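Local coordinates for ABC transporter, substrate binding protein (Polyamine) (Agrobacterium tumefaciens, PDB 4EUO) that probably serves as the periplasmic binding protein of an ABC transporter, selectively capturing gamma-aminobutyric acid (GABA), at residues Gly51-Asp55 / Pro231-Asn236; Tyr101-Cys107 / Pro195-Asn201; Thr248-Ala254 / Asn266-Leu272. The contacts are given in a common frame with arbitrary orientation. Residue numbers count along the deposited sequence, not the author numbering.

Contact 1. Residues Gly51-Asp55 / Pro231-Asn236; sequences GVTWD and PKGTKN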
ATOM      1  N   GLY A  51     -25.249   5.204   4.578  1.00 12.46           N
ATOM      2  CA  GLY A  51     -25.010   4.387   5.751  1.00 12.20           C
ATOM      3  C   GLY A  51     -23.530   4.262   6.039  1.00 13.16           C
ATOM      4  O   GLY A  51     -23.043   3.158   6.295  1.00 13.04           O
ATOM      5  N   VAL A  52     -22.816   5.387   5.999  1.00 11.78           N
ATOM      6  CA  VAL A  52     -21.373   5.337   6.202  1.00 11.36           C
ATOM      7  C   VAL A  52     -21.062   4.878   7.597  1.00 14.53           C
ATOM      8  O   VAL A  52     -21.546   5.468   8.575  1.00 14.40           O
ATOM      9  CB  VAL A  52     -20.720   6.678   5.873  1.00 13.53           C
ATOM     10  CG1 VAL A  52     -19.247   6.670   6.274  1.00 12.69           C
ATOM     11  CG2 VAL A  52     -20.867   6.976   4.393  1.00 13.25           C
ATOM     12  N   THR A  53     -20.277   3.818   7.699  1.00 12.72           N
ATOM     13  CA  THR A  53     -19.867   3.305   8.994  1.00 12.41           C
ATOM     14  C   THR A  53     -18.348   3.344   9.172  1.00 12.15           C
ATOM     15  O   THR A  53     -17.852   2.975  10.228  1.00 13.21           O
ATOM     16  CB  THR A  53     -20.424   1.918   9.229  1.00 17.04           C
ATOM     17  OG1 THR A  53     -19.877   1.024   8.279  1.00 16.62           O
ATOM     18  CG2 THR A  53     -21.955   1.898   9.194  1.00 20.93           C
ATOM     19  N   TRP A  54     -17.614   3.727   8.124  1.00 11.50           N
ATOM     20  CA  TRP A  54     -16.151   3.905   8.195  1.00 11.26           C
ATOM     21  C   TRP A  54     -15.930   5.400   8.151  1.00 10.81           C
ATOM     22  O   TRP A  54     -16.277   6.019   7.170  1.00 11.34           O
ATOM     23  CB  TRP A  54     -15.486   3.242   6.987  1.00 10.85           C
ATOM     24  CG  TRP A  54     -15.565   1.751   6.917  1.00 10.70           C
ATOM     25  CD1 TRP A  54     -15.989   0.886   7.891  1.00 13.08           C
ATOM     26  CD2 TRP A  54     -15.201   0.939   5.787  1.00 10.56           C
ATOM     27  NE1 TRP A  54     -15.883  -0.418   7.444  1.00 12.20           N
ATOM     28  CE2 TRP A  54     -15.426  -0.408   6.147  1.00 12.28           C
ATOM     29  CE3 TRP A  54     -14.735   1.225   4.490  1.00 12.01           C
ATOM     30  CZ2 TRP A  54     -15.172  -1.472   5.263  1.00 12.40           C
ATOM     31  CZ3 TRP A  54     -14.469   0.168   3.621  1.00 12.44           C
ATOM     32  CH2 TRP A  54     -14.693  -1.159   4.008  1.00 13.27           C
ATOM     33  N   ASP A  55     -15.364   5.986   9.205  1.00 10.84           N
ATOM     34  CA  ASP A  55     -15.162   7.441   9.256  1.00 10.67           C
ATOM     35  C   ASP A  55     -13.850   7.902   8.620  1.00 10.87           C
ATOM     36  O   ASP A  55     -13.803   8.945   7.988  1.00 11.20           O
ATOM     37  CB  ASP A  55     -15.273   7.906  10.715  1.00 11.85           C
ATOM     38  CG  ASP A  55     -16.627   7.544  11.282  1.00 13.53           C
ATOM     39  OD1 ASP A  55     -17.629   7.912  10.657  1.00 14.08           O
ATOM     40  OD2 ASP A  55     -16.664   6.810  12.280  1.00 13.08           O
ATOM     41  N   PRO A 231     -15.100   8.963   3.980  1.00 10.75           N
ATOM     42  CA  PRO A 231     -16.228   8.716   3.066  1.00  9.95           C
ATOM     43  C   PRO A 231     -17.345   9.757   3.176  1.00 12.11           C
ATOM     44  O   PRO A 231     -17.689  10.166   4.293  1.00 12.72           O
ATOM     45  CB  PRO A 231     -16.711   7.322   3.452  1.00 10.83           C
ATOM     46  CG  PRO A 231     -15.491   6.669   4.039  1.00 12.89           C
ATOM     47  CD  PRO A 231     -14.812   7.793   4.812  1.00 10.70           C
ATOM     48  N   LYS A 232     -17.914  10.136   2.042  1.00 11.42           N
ATOM     49  CA  LYS A 232     -18.991  11.123   1.980  1.00 11.50           C
ATOM     50  C   LYS A 232     -20.224  10.604   2.722  1.00 13.12           C
ATOM     51  O   LYS A 232     -20.781   9.557   2.373  1.00 13.14           O
ATOM     52  CB  LYS A 232     -19.337  11.379   0.518  1.00 13.70           C
ATOM     53  CG  LYS A 232     -20.352  12.546   0.372  1.00 19.42           C
ATOM     54  CD  LYS A 232     -20.253  13.259  -0.959  1.00 33.83           C
ATOM     55  CE  LYS A 232     -20.960  14.597  -0.946  1.00 51.23           C
ATOM     56  NZ  LYS A 232     -20.140  15.656  -0.297  1.00 66.62           N
ATOM     57  N   GLY A 233     -20.633  11.360   3.742  1.00 13.18           N
ATOM     58  CA  GLY A 233     -21.780  10.974   4.560  1.00 13.69           C
ATOM     59  C   GLY A 233     -21.444  10.449   5.932  1.00 14.33           C
ATOM     60  O   GLY A 233     -22.343  10.012   6.655  1.00 13.96           O
ATOM     61  N   THR A 234     -20.153  10.441   6.324  1.00 12.82           N
ATOM     62  CA  THR A 234     -19.773  10.053   7.679  1.00 12.12           C
ATOM     63  C   THR A 234     -20.628  10.853   8.675  1.00 13.78           C
ATOM     64  O   THR A 234     -20.877  12.049   8.438  1.00 13.70           O
ATOM     65  CB  THR A 234     -18.282  10.359   7.958  1.00 12.57           C
ATOM     66  OG1 THR A 234     -18.004  10.203   9.364  1.00 13.29           O
ATOM     67  CG2 THR A 234     -17.881  11.768   7.503  1.00 12.75           C
ATOM     68  N   LYS A 235     -20.984  10.224   9.794  1.00 13.32           N
ATOM     69  CA  LYS A 235     -21.760  10.950  10.814  1.00 13.81           C
ATOM     70  C   LYS A 235     -20.807  11.576  11.821  1.00 19.95           C
ATOM     71  O   LYS A 235     -21.244  12.279  12.740  1.00 21.65           O
ATOM     72  CB  LYS A 235     -22.786  10.025  11.498  1.00 14.94           C
ATOM     73  CG  LYS A 235     -22.229   8.841  12.269  1.00 18.40           C
ATOM     74  CD  LYS A 235     -23.294   8.134  13.143  1.00 23.36           C
ATOM     75  CE  LYS A 235     -23.529   8.790  14.499  1.00 27.70           C
ATOM     76  NZ  LYS A 235     -22.270   9.019  15.280  1.00 25.98           N
ATOM     77  N   ASN A 236     -19.483  11.310  11.656  1.00 16.93           N
ATOM     78  CA  ASN A 236     -18.439  11.791  12.565  1.00 16.02           C
ATOM     79  C   ASN A 236     -17.408  12.649  11.786  1.00 17.07           C
ATOM     80  O   ASN A 236     -16.194  12.453  11.971  1.00 16.90           O
ATOM     81  CB  ASN A 236     -17.771  10.582  13.258  1.00 16.83           C
ATOM     82  CG  ASN A 236     -18.723   9.662  14.006  1.00 26.16           C
ATOM     83  OD1 ASN A 236     -18.758   8.415  13.829  1.00 22.69           O
ATOM     84  ND2 ASN A 236     -19.498  10.255  14.895  1.00 20.04           N
TER
HETATM   85  O   HOH W   1     -20.154   7.489  10.011  1.00 15.26           O
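Asp55 turns its carboxylate, in the m rotamer, to meet Thr234, whose OG1 donates a 2.7 Å hydrogen bond to Asp55 OD1. The t rotamer of Thr234 lets the same hydroxyl accept from the backbone as well: Asn236 N lies 2.9 Å from Thr234 OG1, closing an ST turn just ahead of helix 237-247. The other carboxylate oxygen, Asp55 OD2, accepts from the amide of Val4, so this one side chain joins the turn to strand 3-6. A water sits 2.8 Å from Val52 O and 2.6 Å from Asp55 OD1 and accepts from Lys235 N at 2.9 Å, filling the gap between the backbones. The site lies at one end of the sheet of one lobe of this type II periplasmic binding protein, where the loop entering strand 56-60 meets the loop leaving its antiparallel partner, strand 215-229. Pro231 to Thr234 form a type II turn, with Thr234 N bonded to Pro231 O at 3.2 Å; Gly233 takes a positive phi of 106°, and a CB there would crowd both the preceding carbonyl and Val52 CG2. Val52, a t rotamer, presses into this turn: its CG1 lies 3.8 Å from Pro231 CB and 3.7 Å from Thr234 CA, while its CG2 is 3.3 Å from Lys232 O. Pro231 CG in turn approaches Trp54 O to 3.3 Å. The Trp54 indole, with chi1 m, swings away from the turn to lie against helix 40-48 and strand 3-6, and its NE1 hydrogen-bonds Asp35 at the end of strand 32-35.

Contact 2. Residues Tyr101-Cys107 / Pro195-Asn201; sequences YSFVIGC and PFGSVWN. With ABU (gamma-amino-butanoic acid), chain E.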
ATOM      1  N   TYR A 101       5.334   3.277   0.872  1.00  8.38           N
ATOM      2  CA  TYR A 101       5.745   1.880   0.892  1.00  7.88           C
ATOM      3  C   TYR A 101       6.338   1.463  -0.426  1.00  8.51           C
ATOM      4  O   TYR A 101       6.256   2.200  -1.409  1.00  8.21           O
ATOM      5  CB  TYR A 101       4.525   0.980   1.221  1.00  9.22           C
ATOM      6  CG  TYR A 101       3.439   0.938   0.171  1.00  7.27           C
ATOM      7  CD1 TYR A 101       3.447  -0.028  -0.832  1.00  9.34           C
ATOM      8  CD2 TYR A 101       2.381   1.848   0.193  1.00  8.25           C
ATOM      9  CE1 TYR A 101       2.437  -0.076  -1.792  1.00  8.54           C
ATOM     10  CE2 TYR A 101       1.372   1.816  -0.767  1.00  8.50           C
ATOM     11  CZ  TYR A 101       1.399   0.843  -1.745  1.00  8.01           C
ATOM     12  OH  TYR A 101       0.402   0.755  -2.682  1.00  9.97           O
ATOM     13  N   SER A 102       6.843   0.219  -0.470  1.00  7.77           N
ATOM     14  CA  SER A 102       7.329  -0.357  -1.699  1.00  7.93           C
ATOM     15  C   SER A 102       6.776  -1.747  -1.908  1.00  8.69           C
ATOM     16  O   SER A 102       6.545  -2.468  -0.931  1.00  9.45           O
ATOM     17  CB  SER A 102       8.845  -0.547  -1.643  1.00  9.43           C
ATOM     18  OG  SER A 102       9.477   0.718  -1.620  1.00  9.78           O
ATOM     19  N   PHE A 103       6.625  -2.128  -3.171  1.00  7.96           N
ATOM     20  CA  PHE A 103       6.517  -3.521  -3.540  1.00  7.55           C
ATOM     21  C   PHE A 103       7.964  -4.014  -3.682  1.00  8.29           C
ATOM     22  O   PHE A 103       8.768  -3.381  -4.379  1.00  8.59           O
ATOM     23  CB  PHE A 103       5.797  -3.725  -4.861  1.00  8.96           C
ATOM     24  CG  PHE A 103       4.333  -3.447  -4.736  1.00  8.20           C
ATOM     25  CD1 PHE A 103       3.479  -4.387  -4.171  1.00  9.28           C
ATOM     26  CD2 PHE A 103       3.808  -2.248  -5.172  1.00  8.13           C
ATOM     27  CE1 PHE A 103       2.109  -4.107  -4.036  1.00  9.72           C
ATOM     28  CE2 PHE A 103       2.452  -1.976  -5.030  1.00  9.91           C
ATOM     29  CZ  PHE A 103       1.603  -2.923  -4.492  1.00  8.89           C
ATOM     30  N   VAL A 104       8.282  -5.098  -3.003  1.00  8.19           N
ATOM     31  CA  VAL A 104       9.605  -5.721  -2.990  1.00  7.67           C
ATOM     32  C   VAL A 104       9.476  -7.178  -3.306  1.00  8.71           C
ATOM     33  O   VAL A 104       8.373  -7.755  -3.296  1.00  8.51           O
ATOM     34  CB  VAL A 104      10.256  -5.549  -1.600  1.00  9.09           C
ATOM     35  CG1 VAL A 104      10.471  -4.067  -1.286  1.00  9.67           C
ATOM     36  CG2 VAL A 104       9.396  -6.196  -0.504  1.00  9.44           C
ATOM     37  N   ILE A 105      10.630  -7.820  -3.544  1.00  8.39           N
ATOM     38  CA  ILE A 105      10.609  -9.246  -3.823  1.00  8.55           C
ATOM     39  C   ILE A 105      10.899  -9.973  -2.526  1.00  9.37           C
ATOM     40  O   ILE A 105      12.064 -10.045  -2.083  1.00 10.23           O
ATOM     41  CB  ILE A 105      11.589  -9.622  -4.948  1.00 10.82           C
ATOM     42  CG1 ILE A 105      11.275  -8.799  -6.217  1.00 10.90           C
ATOM     43  CG2 ILE A 105      11.487 -11.124  -5.236  1.00 13.26           C
ATOM     44  CD1 ILE A 105      12.306  -8.982  -7.362  1.00 14.77           C
ATOM     45  N   GLY A 106       9.833 -10.454  -1.886  1.00  9.06           N
ATOM     46  CA  GLY A 106       9.963 -11.218  -0.645  1.00  9.62           C
ATOM     47  C   GLY A 106      10.231 -12.671  -0.952  1.00 11.48           C
ATOM     48  O   GLY A 106       9.800 -13.189  -1.993  1.00 10.92           O
ATOM     49  N   CYS A 107      10.971 -13.342  -0.031  1.00 10.66           N
ATOM     50  CA  CYS A 107      11.354 -14.697  -0.294  1.00 10.72           C
ATOM     51  C   CYS A 107      11.493 -15.526   0.970  1.00 12.16           C
ATOM     52  O   CYS A 107      12.194 -15.134   1.897  1.00 12.50           O
ATOM     53  CB  CYS A 107      12.652 -14.697  -1.098  1.00 11.09           C
ATOM     54  SG  CYS A 107      13.257 -16.349  -1.515  1.00 13.72           S
ATOM     55  N   PRO A 195       6.638 -19.275  -2.519  1.00 10.81           N
ATOM     56  CA  PRO A 195       7.727 -18.839  -1.645  1.00 11.02           C
ATOM     57  C   PRO A 195       8.410 -17.531  -1.981  1.00 12.05           C
ATOM     58  O   PRO A 195       9.240 -17.048  -1.214  1.00 12.38           O
ATOM     59  CB  PRO A 195       8.707 -20.013  -1.689  1.00 13.28           C
ATOM     60  CG  PRO A 195       8.490 -20.583  -3.055  1.00 15.87           C
ATOM     61  CD  PRO A 195       6.989 -20.503  -3.254  1.00 12.21           C
ATOM     62  N   PHE A 196       8.046 -16.933  -3.109  1.00 10.41           N
ATOM     63  CA  PHE A 196       8.557 -15.616  -3.446  1.00  9.85           C
ATOM     64  C   PHE A 196       7.519 -14.876  -4.259  1.00 11.25           C
ATOM     65  O   PHE A 196       6.625 -15.486  -4.841  1.00 10.39           O
ATOM     66  CB  PHE A 196       9.957 -15.644  -4.114  1.00 11.26           C
ATOM     67  CG  PHE A 196      10.156 -16.735  -5.141  1.00 11.04           C
ATOM     68  CD1 PHE A 196       9.469 -16.715  -6.346  1.00 14.45           C
ATOM     69  CD2 PHE A 196      11.035 -17.786  -4.901  1.00 12.79           C
ATOM     70  CE1 PHE A 196       9.646 -17.733  -7.297  1.00 15.23           C
ATOM     71  CE2 PHE A 196      11.235 -18.786  -5.871  1.00 14.97           C
ATOM     72  CZ  PHE A 196      10.542 -18.750  -7.055  1.00 14.03           C
ATOM     73  N   GLY A 197       7.614 -13.560  -4.250  1.00  9.82           N
ATOM     74  CA  GLY A 197       6.674 -12.753  -4.988  1.00  9.41           C
ATOM     75  C   GLY A 197       6.857 -11.295  -4.698  1.00  9.46           C
ATOM     76  O   GLY A 197       7.751 -10.906  -3.937  1.00  9.80           O
ATOM     77  N   SER A 198       5.987 -10.511  -5.318  1.00  8.81           N
ATOM     78  CA  SER A 198       5.977  -9.051  -5.149  1.00  8.22           C
ATOM     79  C   SER A 198       4.991  -8.703  -4.044  1.00  9.40           C
ATOM     80  O   SER A 198       3.791  -8.941  -4.204  1.00  8.75           O
ATOM     81  CB  SER A 198       5.571  -8.376  -6.436  1.00  9.49           C
ATOM     82  OG  SER A 198       5.509  -6.982  -6.163  1.00 10.11           O
ATOM     83  N   VAL A 199       5.485  -8.194  -2.930  1.00  7.98           N
ATOM     84  CA  VAL A 199       4.681  -7.996  -1.735  1.00  8.27           C
ATOM     85  C   VAL A 199       4.921  -6.631  -1.127  1.00  9.46           C
ATOM     86  O   VAL A 199       5.940  -5.979  -1.393  1.00  9.16           O
ATOM     87  CB  VAL A 199       5.018  -9.097  -0.670  1.00 10.09           C
ATOM     88  CG1 VAL A 199       4.657 -10.490  -1.208  1.00 10.67           C
ATOM     89  CG2 VAL A 199       6.502  -9.064  -0.312  1.00 10.84           C
ATOM     90  N   TRP A 200       3.998  -6.193  -0.261  1.00  8.56           N
ATOM     91  CA  TRP A 200       4.148  -4.941   0.465  1.00  8.52           C
ATOM     92  C   TRP A 200       5.308  -5.109   1.432  1.00  9.47           C
ATOM     93  O   TRP A 200       5.336  -6.088   2.197  1.00  9.11           O
ATOM     94  CB  TRP A 200       2.859  -4.614   1.218  1.00  8.00           C
ATOM     95  CG  TRP A 200       1.673  -4.294   0.371  1.00  7.58           C
ATOM     96  CD1 TRP A 200       1.660  -3.575  -0.784  1.00  9.26           C
ATOM     97  CD2 TRP A 200       0.305  -4.579   0.686  1.00  7.21           C
ATOM     98  NE1 TRP A 200       0.355  -3.408  -1.232  1.00  8.74           N
ATOM     99  CE2 TRP A 200      -0.495  -4.003  -0.333  1.00  8.24           C
ATOM    100  CE3 TRP A 200      -0.327  -5.262   1.736  1.00  8.16           C
ATOM    101  CZ2 TRP A 200      -1.893  -4.111  -0.342  1.00  8.03           C
ATOM    102  CZ3 TRP A 200      -1.715  -5.318   1.761  1.00  8.91           C
ATOM    103  CH2 TRP A 200      -2.481  -4.771   0.715  1.00  8.63           C
ATOM    104  N   ASN A 201       6.258  -4.147   1.456  1.00  8.71           N
ATOM    105  CA  ASN A 201       7.470  -4.365   2.238  1.00  8.97           C
ATOM    106  C   ASN A 201       7.227  -4.593   3.719  1.00  9.20           C
ATOM    107  O   ASN A 201       7.891  -5.438   4.341  1.00  9.05           O
ATOM    108  CB  ASN A 201       8.484  -3.252   1.991  1.00  8.60           C
ATOM    109  CG  ASN A 201       8.110  -1.936   2.638  1.00  8.55           C
ATOM    110  OD1 ASN A 201       7.279  -1.169   2.114  1.00  9.43           O
ATOM    111  ND2 ASN A 201       8.676  -1.676   3.819  1.00  9.35           N
TER
HETATM  112  N   ABU E 404      -1.906  -0.450   0.242  1.00 15.93           N
HETATM  113  CD  ABU E 404      -0.767  -0.883   1.062  1.00 11.32           C
HETATM  114  CB  ABU E 404      -1.211  -1.706   2.245  1.00 11.35           C
HETATM  115  CG  ABU E 404      -0.021  -2.092   3.056  1.00 11.20           C
HETATM  116  C   ABU E 404      -0.290  -3.037   4.208  1.00  9.76           C
HETATM  117  O   ABU E 404       0.749  -3.689   4.723  1.00  9.30           O
HETATM  118  OXT ABU E 404      -1.498  -3.327   4.627  1.00  9.40           O
HETATM  119  O   HOH W   2      -1.263  -1.387  -2.558  1.00 14.54           O
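Strands 96-107 and 196-200 run antiparallel in the mixed sheet of a periplasmic binding protein; the axes of their paired segments approach to 4.4 Å, with 152° between their N-to-C directions. Strand 96-107 also pairs with 215-229 along its other edge, consistent with the strands that connect the two lobes in this family. On the face carrying Phe103, Ile105 and Cys107, the large rings gather at one end: Phe103 CE1 abuts Trp200 CD1 at 3.3 Å, and Tyr101 CE1 reaches the same Trp200 CD1 at 3.7 Å, making an aromatic cluster. Ser198, paired with Ile105, is small, and its OG tucks against Phe103 CB at 3.5 Å; Trp119 lies against both Ile105 and Ser198. The reverse face has its own relief. Val199 projects over the bare Gly106, its CG2 3.9 Å from Gly106 N, where a CB would collide with it; Val104 CG2 meets Val199 CG2 at 4.1 Å, and Val104 CG1 packs at 3.9 Å on Asn201 CB. Paired backbone bonds hold the register, for example Val104 N to Val199 O at 3.0 Å. The ligand GABA lies at the aromatic end: its CD lies over a face of both the Tyr101 and the Trp200 rings. A water 2.9 Å from Trp200 NE1 and 2.7 Å from Tyr101 OH accepts from the ligand N at 3.0 Å.

Contact 3. Residues Thr248-Ala254 / Asn266-Leu272; sequences TSAQAQA and NIESAKL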
ATOM      1  N   THR A 248      -1.446  11.900  10.967  1.00 11.19           N
ATOM      2  CA  THR A 248      -0.420  12.441  10.078  1.00 11.26           C
ATOM      3  C   THR A 248       0.551  13.392  10.768  1.00 14.84           C
ATOM      4  O   THR A 248       1.452  13.927  10.101  1.00 13.81           O
ATOM      5  CB  THR A 248      -1.003  13.059   8.824  1.00 13.54           C
ATOM      6  OG1 THR A 248      -1.796  14.197   9.180  1.00 13.20           O
ATOM      7  CG2 THR A 248      -1.834  12.072   8.011  1.00 12.41           C
ATOM      8  N   SER A 249       0.407  13.553  12.106  1.00 12.68           N
ATOM      9  CA  SER A 249       1.345  14.391  12.858  1.00 12.78           C
ATOM     10  C   SER A 249       2.689  13.643  13.031  1.00 15.52           C
ATOM     11  O   SER A 249       2.795  12.431  12.829  1.00 13.73           O
ATOM     12  CB  SER A 249       0.738  14.829  14.185  1.00 16.25           C
ATOM     13  OG  SER A 249       0.487  13.735  15.040  1.00 18.18           O
ATOM     14  N   ALA A 250       3.748  14.383  13.394  1.00 15.17           N
ATOM     15  CA  ALA A 250       5.098  13.865  13.385  1.00 14.80           C
ATOM     16  C   ALA A 250       5.348  12.660  14.234  1.00 16.66           C
ATOM     17  O   ALA A 250       5.889  11.674  13.732  1.00 14.24           O
ATOM     18  CB  ALA A 250       6.097  14.969  13.732  1.00 16.88           C
ATOM     19  N   GLN A 251       4.981  12.732  15.523  1.00 14.99           N
ATOM     20  CA  GLN A 251       5.230  11.594  16.399  1.00 14.94           C
ATOM     21  C   GLN A 251       4.395  10.375  16.004  1.00 16.78           C
ATOM     22  O   GLN A 251       4.921   9.268  15.997  1.00 15.11           O
ATOM     23  CB  GLN A 251       5.013  11.954  17.893  1.00 17.01           C
ATOM     24  CG  GLN A 251       5.581  10.915  18.860  1.00 18.86           C
ATOM     25  CD  GLN A 251       7.080  10.755  18.804  1.00 29.55           C
ATOM     26  OE1 GLN A 251       7.850  11.687  19.082  1.00 24.01           O
ATOM     27  NE2 GLN A 251       7.526   9.554  18.491  1.00 19.15           N
ATOM     28  N   ALA A 252       3.105  10.589  15.693  1.00 13.30           N
ATOM     29  CA  ALA A 252       2.194   9.526  15.263  1.00 12.83           C
ATOM     30  C   ALA A 252       2.743   8.839  14.000  1.00 13.84           C
ATOM     31  O   ALA A 252       2.715   7.608  13.931  1.00 13.23           O
ATOM     32  CB  ALA A 252       0.817  10.102  15.000  1.00 13.45           C
ATOM     33  N   GLN A 253       3.301   9.617  13.059  1.00 12.83           N
ATOM     34  CA  GLN A 253       3.859   9.028  11.839  1.00 11.68           C
ATOM     35  C   GLN A 253       5.162   8.268  12.134  1.00 13.62           C
ATOM     36  O   GLN A 253       5.425   7.181  11.581  1.00 11.98           O
ATOM     37  CB  GLN A 253       4.087  10.105  10.800  1.00 12.57           C
ATOM     38  CG  GLN A 253       2.811  10.486  10.067  1.00 11.49           C
ATOM     39  CD  GLN A 253       2.463   9.428   9.037  1.00 11.74           C
ATOM     40  OE1 GLN A 253       3.332   9.024   8.265  1.00 11.28           O
ATOM     41  NE2 GLN A 253       1.198   8.964   9.002  1.00 10.72           N
ATOM     42  N   ALA A 254       6.020   8.842  13.010  1.00 12.97           N
ATOM     43  CA  ALA A 254       7.246   8.143  13.372  1.00 12.90           C
ATOM     44  C   ALA A 254       6.883   6.824  14.065  1.00 14.15           C
ATOM     45  O   ALA A 254       7.515   5.815  13.808  1.00 13.28           O
ATOM     46  CB  ALA A 254       8.078   9.021  14.323  1.00 14.24           C
ATOM     47  N   ASN A 266       5.140  12.556   7.082  1.00 13.37           N
ATOM     48  CA  ASN A 266       5.278  13.834   7.783  1.00 13.98           C
ATOM     49  C   ASN A 266       6.781  14.078   7.710  1.00 13.74           C
ATOM     50  O   ASN A 266       7.576  13.199   8.074  1.00 12.83           O
ATOM     51  CB  ASN A 266       4.786  13.775   9.211  1.00 13.98           C
ATOM     52  CG  ASN A 266       4.885  15.143   9.871  1.00 15.70           C
ATOM     53  OD1 ASN A 266       5.985  15.711   9.968  1.00 15.38           O
ATOM     54  ND2 ASN A 266       3.766  15.701  10.306  1.00 14.85           N
ATOM     55  N   ILE A 267       7.168  15.258   7.222  1.00 13.92           N
ATOM     56  CA  ILE A 267       8.575  15.614   7.015  1.00 13.93           C
ATOM     57  C   ILE A 267       9.377  15.824   8.280  1.00 15.70           C
ATOM     58  O   ILE A 267      10.615  15.842   8.201  1.00 16.89           O
ATOM     59  CB  ILE A 267       8.671  16.788   6.035  1.00 16.85           C
ATOM     60  CG1 ILE A 267       8.253  18.125   6.727  1.00 17.14           C
ATOM     61  CG2 ILE A 267       7.827  16.470   4.785  1.00 22.55           C
ATOM     62  CD1 ILE A 267       7.914  19.229   5.793  1.00 26.37           C
ATOM     63  N   GLU A 268       8.720  15.885   9.429  1.00 14.21           N
ATOM     64  CA  GLU A 268       9.432  16.038  10.696  1.00 14.37           C
ATOM     65  C   GLU A 268       9.467  14.753  11.507  1.00 15.66           C
ATOM     66  O   GLU A 268       9.863  14.772  12.674  1.00 15.96           O
ATOM     67  CB  GLU A 268       8.862  17.215  11.493  1.00 15.80           C
ATOM     68  CG  GLU A 268       8.970  18.503  10.692  1.00 16.75           C
ATOM     69  CD  GLU A 268       8.806  19.818  11.415  1.00 31.23           C
ATOM     70  OE1 GLU A 268       8.310  19.823  12.564  1.00 27.04           O
ATOM     71  OE2 GLU A 268       9.135  20.858  10.799  1.00 24.76           O
ATOM     72  N   SER A 269       9.078  13.602  10.892  1.00 13.65           N
ATOM     73  CA  SER A 269       9.063  12.315  11.585  1.00 13.85           C
ATOM     74  C   SER A 269      10.415  11.602  11.652  1.00 17.44           C
ATOM     75  O   SER A 269      10.707  10.996  12.673  1.00 16.24           O
ATOM     76  CB  SER A 269       8.065  11.367  10.935  1.00 14.73           C
ATOM     77  OG  SER A 269       6.761  11.879  11.106  1.00 14.30           O
ATOM     78  N   ALA A 270      11.200  11.600  10.545  1.00 18.72           N
ATOM     79  CA  ALA A 270      12.465  10.848  10.465  1.00 20.82           C
ATOM     80  C   ALA A 270      13.406  11.111  11.635  1.00 23.00           C
ATOM     81  O   ALA A 270      13.946  10.172  12.229  1.00 22.75           O
ATOM     82  CB  ALA A 270      13.181  11.122   9.149  1.00 22.49           C
ATOM     83  N   LYS A 271      13.514  12.370  12.012  1.00 18.87           N
ATOM     84  CA  LYS A 271      14.373  12.802  13.109  1.00 19.74           C
ATOM     85  C   LYS A 271      13.994  12.226  14.488  1.00 23.71           C
ATOM     86  O   LYS A 271      14.822  12.225  15.398  1.00 23.03           O
ATOM     87  CB  LYS A 271      14.448  14.324  13.139  1.00 23.43           C
ATOM     88  CG  LYS A 271      13.179  15.013  13.563  1.00 24.73           C
ATOM     89  CD  LYS A 271      13.418  16.495  13.555  1.00 34.25           C
ATOM     90  CE  LYS A 271      12.219  17.300  13.917  1.00 30.96           C
ATOM     91  NZ  LYS A 271      12.390  18.705  13.465  1.00 35.07           N
ATOM     92  N   LEU A 272      12.755  11.732  14.640  1.00 18.16           N
ATOM     93  CA  LEU A 272      12.277  11.171  15.900  1.00 17.88           C
ATOM     94  C   LEU A 272      12.547   9.693  15.991  1.00 21.30           C
ATOM     95  O   LEU A 272      12.373   9.079  17.049  1.00 22.22           O
ATOM     96  CB  LEU A 272      10.761  11.424  16.056  1.00 17.43           C
ATOM     97  CG  LEU A 272      10.257  12.848  15.914  1.00 19.53           C
ATOM     98  CD1 LEU A 272       8.711  12.879  15.917  1.00 19.18           C
ATOM     99  CD2 LEU A 272      10.786  13.768  17.040  1.00 22.53           C
TER
HETATM  100  O   HOH W   3      10.073   8.099  18.137  1.00 34.65           O
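This is a helix-to-loop contact: the first turn of helix 250-260 is held by the segment that follows the same helix after a short excursion, 266-272. Two side chains of the loop bond to backbone carbonyls at the helix start. Asn266 ND2 donates to Thr248 O at 2.9 Å, while Asn266 OD1 accepts from Glu268 N at 2.8 Å, an Asx turn inside the type I turn from Asn266 to Ser269. That turn brings Ser269 over the helix, where its OG donates to Ala250 O at 2.8 Å; the carbonyl already accepts Ala254 N within the helix at 2.9 Å and thus serves both. Around these polar links the small alanines let the loop come close. Leu272, from a 3-10 turn, lies across them, its CD1 4.0 Å from Ala250 CB and its CB 4.0 Å from Ala254 CB. At the outer margin a water joins Gln251 NE2, at 3.0 Å, to Leu272 O, at 2.7 Å; that amide also bonds Asp255. On the buried side Gln253 CG packs against Asn266 CB at 3.9 Å, and its amide binds the backbone of Val265, Ala247 and Ser98. The contact is set among its neighbours by Gln253 touching Trp20 of helix 10-28, by Glu268 salt-bridged to Lys85, and by Ser98 at the start of strand 96-107.

Only contact 2 reaches the ligand, contributing Tyr101 and Trp200 to a pocket completed by residues such as Thr12, Arg203, Asp226 and Tyr262. Contacts 1 and 3 stand back from it: the side chains of Trp54 and Gln253 are each about 13 Å from GABA. Contacts 1 and 2 lie on opposite sides of the chain's centre, 33 Å apart between centres, although contact 2 is nested along the chain inside the loop closed by contact 1. Contact 3 opens only after both have closed; its centre is 27 Å from that of contact 1 and 25 Å from that of contact 2. None touches another, the nearest atoms being about 10 Å apart between contacts 2 and 3. Strand 215-229 relates the first two, pairing with 56-60 and with 96-107.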